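PDB 3V75: orotidine 5'-phosphate decarboxylase from Streptomyces avermitilis, which probably catalyses the decarboxylation of orotidine 5'-phosphate to UMP, the last step of de novo UMP biosynthesis. Local coordinates for residues G44-A49 with G272-G277; A62-F67 with V97-K102. All coordinates share one frame; numbering follows the deposited sequence.

Interaction 1: G44-A49 with G272-G277; sequences GIDPHA and GVLRHG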
loop_
_atom_site.group_PDB
_atom_site.type_symbol
_atom_site.label_atom_id
_atom_site.label_comp_id
_atom_site.label_asym_id
_atom_site.label_seq_id
_atom_site.Cartn_x
_atom_site.Cartn_y
_atom_site.Cartn_z
ATOM N N GLY A 44 4.132 4.118 18.174
ATOM C CA GLY A 44 4.349 4.441 16.770
ATOM C C GLY A 44 5.712 5.079 16.579
ATOM O O GLY A 44 6.243 5.770 17.471
ATOM N N ILE A 45 6.322 4.864 15.414
ATOM C CA ILE A 45 7.482 5.674 15.049
ATOM C C ILE A 45 6.986 6.483 13.853
ATOM O O ILE A 45 6.910 5.975 12.703
ATOM C CB ILE A 45 8.710 4.835 14.693
ATOM C CG1 ILE A 45 9.025 3.845 15.814
ATOM C CG2 ILE A 45 9.921 5.740 14.405
ATOM C CD1 ILE A 45 10.308 2.989 15.581
ATOM N N ASP A 46 6.601 7.737 14.130
ATOM C CA ASP A 46 5.802 8.544 13.218
ATOM C C ASP A 46 6.470 9.886 12.936
ATOM O O ASP A 46 6.033 10.922 13.465
ATOM C CB ASP A 46 4.420 8.812 13.844
ATOM C CG ASP A 46 3.623 7.560 14.017
ATOM O OD1 ASP A 46 3.597 6.726 13.099
ATOM O OD2 ASP A 46 3.029 7.363 15.099
ATOM N N PRO A 47 7.557 9.891 12.153
ATOM C CA PRO A 47 8.322 11.130 11.952
ATOM C C PRO A 47 7.663 12.008 10.885
ATOM O O PRO A 47 8.282 12.312 9.844
ATOM C CB PRO A 47 9.702 10.635 11.477
ATOM C CG PRO A 47 9.359 9.299 10.788
ATOM C CD PRO A 47 8.257 8.698 11.650
ATOM N N HIS A 48 6.418 12.409 11.110
ATOM C CA HIS A 48 5.807 13.388 10.205
ATOM C C HIS A 48 6.338 14.782 10.471
ATOM O O HIS A 48 6.943 15.055 11.524
ATOM C CB HIS A 48 4.271 13.358 10.240
ATOM C CG HIS A 48 3.672 13.326 11.607
ATOM N ND1 HIS A 48 3.693 14.413 12.464
ATOM C CD2 HIS A 48 2.979 12.349 12.249
ATOM C CE1 HIS A 48 3.045 14.102 13.575
ATOM N NE2 HIS A 48 2.613 12.851 13.477
ATOM N N ALA A 49 6.135 15.674 9.508
ATOM C CA ALA A 49 6.714 17.008 9.621
ATOM C C ALA A 49 6.300 17.749 10.907
ATOM O O ALA A 49 7.127 18.462 11.466
ATOM C CB ALA A 49 6.390 17.874 8.370
ATOM N N GLY A 272 0.833 10.607 22.257
ATOM C CA GLY A 272 0.855 10.535 23.714
ATOM C C GLY A 272 2.222 10.202 24.267
ATOM O O GLY A 272 2.548 10.584 25.423
ATOM N N VAL A 273 3.026 9.463 23.493
ATOM C CA VAL A 273 4.422 9.225 23.867
ATOM C C VAL A 273 5.380 10.158 23.117
ATOM O O VAL A 273 6.229 10.826 23.729
ATOM C CB VAL A 273 4.836 7.736 23.629
ATOM C CG1 VAL A 273 6.335 7.548 23.760
ATOM C CG2 VAL A 273 4.092 6.826 24.630
ATOM N N LEU A 274 5.240 10.212 21.804
ATOM C CA LEU A 274 6.194 10.920 20.968
ATOM C C LEU A 274 6.286 12.414 21.214
ATOM O O LEU A 274 7.356 13.005 20.971
ATOM C CB LEU A 274 5.909 10.664 19.473
ATOM C CG LEU A 274 6.009 9.175 19.060
ATOM C CD1 LEU A 274 5.521 8.996 17.607
ATOM C CD2 LEU A 274 7.454 8.591 19.215
ATOM N N ARG A 275 5.199 13.047 21.661
ATOM C CA ARG A 275 5.290 14.499 21.881
ATOM C C ARG A 275 6.292 14.849 22.972
ATOM O O ARG A 275 6.696 16.015 23.079
ATOM C CB ARG A 275 3.942 15.106 22.262
ATOM C CG ARG A 275 3.418 14.720 23.637
ATOM C CD ARG A 275 2.093 15.439 23.864
ATOM N NE ARG A 275 1.499 15.161 25.166
ATOM C CZ ARG A 275 1.803 15.808 26.286
ATOM N NH1 ARG A 275 2.742 16.743 26.271
ATOM N NH2 ARG A 275 1.187 15.485 27.425
ATOM N N HIS A 276 6.680 13.868 23.790
ATOM C CA HIS A 276 7.635 14.115 24.876
ATOM C C HIS A 276 9.088 14.114 24.441
ATOM O O HIS A 276 9.955 14.532 25.207
ATOM C CB HIS A 276 7.417 13.121 26.001
ATOM C CG HIS A 276 6.081 13.282 26.637
ATOM N ND1 HIS A 276 5.810 14.310 27.508
ATOM C CD2 HIS A 276 4.926 12.585 26.484
ATOM C CE1 HIS A 276 4.544 14.227 27.894
ATOM N NE2 HIS A 276 3.985 13.191 27.288
ATOM N N GLY A 277 9.380 13.661 23.226
ATOM C CA GLY A 277 10.724 13.787 22.703
ATOM C C GLY A 277 11.037 15.254 22.436
ATOM O O GLY A 277 10.139 16.111 22.371
#

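Interaction 2: A62-F67 with V97-K102; sequences AGLERF and VAVLEK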
loop_
_atom_site.group_PDB
_atom_site.type_symbol
_atom_site.label_atom_id
_atom_site.label_comp_id
_atom_site.label_asym_id
_atom_site.label_seq_id
_atom_site.Cartn_x
_atom_site.Cartn_y
_atom_site.Cartn_z
ATOM N N ALA A 62 17.861 14.155 7.377
ATOM C CA ALA A 62 18.655 14.252 8.617
ATOM C C ALA A 62 17.752 14.339 9.868
ATOM O O ALA A 62 18.048 13.711 10.891
ATOM C CB ALA A 62 19.612 15.457 8.550
ATOM N N GLY A 63 16.647 15.092 9.769
ATOM C CA GLY A 63 15.687 15.193 10.860
ATOM C C GLY A 63 14.984 13.870 11.119
ATOM O O GLY A 63 14.852 13.403 12.275
ATOM N N LEU A 64 14.525 13.253 10.026
ATOM C CA LEU A 64 13.926 11.913 10.067
ATOM C C LEU A 64 14.821 10.927 10.802
ATOM O O LEU A 64 14.372 10.147 11.673
ATOM C CB LEU A 64 13.755 11.414 8.623
ATOM C CG LEU A 64 13.198 9.998 8.462
ATOM C CD1 LEU A 64 11.691 10.092 8.531
ATOM C CD2 LEU A 64 13.588 9.450 7.069
ATOM N N GLU A 65 16.088 10.951 10.437
ATOM C CA GLU A 65 17.054 10.038 11.000
ATOM C C GLU A 65 17.306 10.301 12.501
ATOM O O GLU A 65 17.384 9.360 13.299
ATOM C CB GLU A 65 18.341 10.143 10.211
ATOM C CG GLU A 65 19.452 9.278 10.697
ATOM C CD GLU A 65 20.709 9.469 9.828
ATOM O OE1 GLU A 65 21.091 10.650 9.528
ATOM O OE2 GLU A 65 21.354 8.450 9.467
ATOM N N ARG A 66 17.441 11.576 12.884
ATOM C CA ARG A 66 17.684 11.891 14.299
ATOM C C ARG A 66 16.482 11.489 15.171
ATOM O O ARG A 66 16.642 10.939 16.277
ATOM C CB ARG A 66 17.960 13.385 14.440
ATOM C CG ARG A 66 18.238 13.810 15.876
ATOM C CD ARG A 66 19.517 13.142 16.384
ATOM N NE ARG A 66 19.255 11.963 17.234
ATOM C CZ ARG A 66 20.216 11.254 17.844
ATOM N NH1 ARG A 66 21.493 11.611 17.689
ATOM N NH2 ARG A 66 19.925 10.227 18.661
ATOM N N PHE A 67 15.285 11.767 14.667
ATOM C CA PHE A 67 14.042 11.405 15.362
ATOM C C PHE A 67 14.009 9.885 15.584
ATOM O O PHE A 67 13.779 9.391 16.701
ATOM C CB PHE A 67 12.862 11.827 14.492
ATOM C CG PHE A 67 11.512 11.483 15.050
ATOM C CD1 PHE A 67 10.947 10.227 14.843
ATOM C CD2 PHE A 67 10.768 12.434 15.751
ATOM C CE1 PHE A 67 9.692 9.916 15.336
ATOM C CE2 PHE A 67 9.478 12.130 16.242
ATOM C CZ PHE A 67 8.949 10.861 16.041
ATOM N N VAL A 97 13.878 5.363 3.098
ATOM C CA VAL A 97 13.772 3.917 3.299
ATOM C C VAL A 97 15.029 3.335 3.967
ATOM O O VAL A 97 14.935 2.406 4.784
ATOM C CB VAL A 97 13.384 3.190 1.969
ATOM C CG1 VAL A 97 13.305 1.650 2.179
ATOM C CG2 VAL A 97 12.036 3.740 1.430
ATOM N N ALA A 98 16.197 3.894 3.647
ATOM C CA ALA A 98 17.437 3.460 4.284
ATOM C C ALA A 98 17.400 3.749 5.799
ATOM O O ALA A 98 17.810 2.905 6.618
ATOM C CB ALA A 98 18.654 4.146 3.615
ATOM N N VAL A 99 16.881 4.918 6.184
ATOM C CA VAL A 99 16.701 5.198 7.635
ATOM C C VAL A 99 15.731 4.186 8.244
ATOM O O VAL A 99 15.946 3.701 9.350
ATOM C CB VAL A 99 16.179 6.630 7.857
ATOM C CG1 VAL A 99 15.824 6.830 9.338
ATOM C CG2 VAL A 99 17.245 7.645 7.412
ATOM N N LEU A 100 14.657 3.866 7.510
ATOM C CA LEU A 100 13.690 2.889 7.993
ATOM C C LEU A 100 14.331 1.519 8.222
ATOM O O LEU A 100 14.081 0.869 9.245
ATOM C CB LEU A 100 12.507 2.761 7.028
ATOM C CG LEU A 100 11.391 1.788 7.397
ATOM C CD1 LEU A 100 10.771 2.116 8.755
ATOM C CD2 LEU A 100 10.346 1.865 6.281
ATOM N N GLU A 101 15.185 1.097 7.285
ATOM C CA GLU A 101 15.892 -0.176 7.443
ATOM C C GLU A 101 16.675 -0.211 8.742
ATOM O O GLU A 101 16.614 -1.195 9.500
ATOM C CB GLU A 101 16.852 -0.395 6.259
ATOM C CG GLU A 101 16.109 -0.726 4.967
ATOM C CD GLU A 101 16.993 -0.663 3.734
ATOM O OE1 GLU A 101 18.003 0.081 3.709
ATOM O OE2 GLU A 101 16.646 -1.384 2.755
ATOM N N LYS A 102 17.438 0.851 8.988
ATOM C CA LYS A 102 18.309 0.883 10.179
ATOM C C LYS A 102 17.486 0.912 11.455
ATOM O O LYS A 102 17.825 0.275 12.454
ATOM C CB LYS A 102 19.201 2.115 10.167
ATOM C CG LYS A 102 20.212 2.159 9.096
ATOM C CD LYS A 102 21.177 3.350 9.344
ATOM C CE LYS A 102 20.490 4.499 10.144
ATOM N NZ LYS A 102 20.033 5.657 9.200
#

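Interaction 1: G44-A49 with G272-G277
G44, near the C-terminal end of barrel strand 42-45, meets the forked end of L274 through its carbonyl: O lies 3.3 Å from CD1 and 3.5 Å from CD2 of L274, so the oxygen faces the fork of the two methyls. This O is buried by the leucine and has no polar partner in the model. The chain leaves the strand at D46, whose buried backbone N, likewise without a polar partner, lies 3.9 Å from L274 CD1. The D46 side chain crosses L274 at about a right angle; its CB and OD2 touch the same methyl, while OD2 is hydrogen-bonded to S270 OG. This side chain lies about 9 Å from that of K119, the predicted proton donor, so the contact probably borders the active-site end of the barrel. With CG anti to its carbonyl carbon (chi1 -61°), L274 sends its branch toward the strand end. With an alanine here, the G44 carbonyl and D46 would probably lose their apolar cover and a gap would open. The contact joins the first strand of the TIM barrel to helix 271-274, which follows the eighth; helix 61-75 packs on P47 and L274, and helix 280-299 on V273.

Interaction 2: A62-F67 with V97-K102
V99 packs against L64 and E65 where two outer helices of the TIM barrel, 61-75 and 93-109, run side by side. The short segments are nearly parallel, at 10° with axes 9.9 Å apart, as expected of neighbouring outer helices in a beta-alpha barrel, here those following the first and second strands. The apolar part centres on V99, which directs both methyls at the facing helix. L64 CD2 sits 3.9 Å from V99 CB, the leucine and valine passing one another with opposite headings. With CG1 anti to its backbone N (chi1 172°), V99 lays that methyl 3.8 Å from E65 CA, while CG2 rests against E65 CB; the two methyls thus lie alongside the first bond of the glutamate side chain. F89 of helix 86-90 packs on both L64 and V99 and extends this apolar patch. S94 of the second subunit packs on V97 and A98 and hydrogen-bonds E101 through its OG.

The polar part lies on the solvent side of the helix pair. E65 stretches out straight past its CG, whereas K102 curls over its last two torsions, folding its amine back toward the carboxylate. The two side chains form a salt bridge, at a more exposed level than the valine, through one carboxylate oxygen: K102 NZ donates to E65 OE2 at 3.1 Å, approaching on the anti side and 20° out of the carboxylate plane.

From the N terminus, strand 42-45 and the turn after it supply the first half of interaction 1, which stays open while almost the whole barrel is built. Helix 61-75 comes next, and interaction 2 closes a short loop when helix 93-109 returns beside it, with strand 81-84 and helix 86-90 in between. This small loop nests within the long one, which ends only at 272-277, after the eighth strand. Interaction 1 therefore ties the first strand to the helix after the eighth, where the barrel closes, interaction 2 two neighbouring outer helices. They touch directly: P47 packs on L64 and F67, its CG 3.3 Å from L64 CD1, and L274 CD2 approaches F67 CZ.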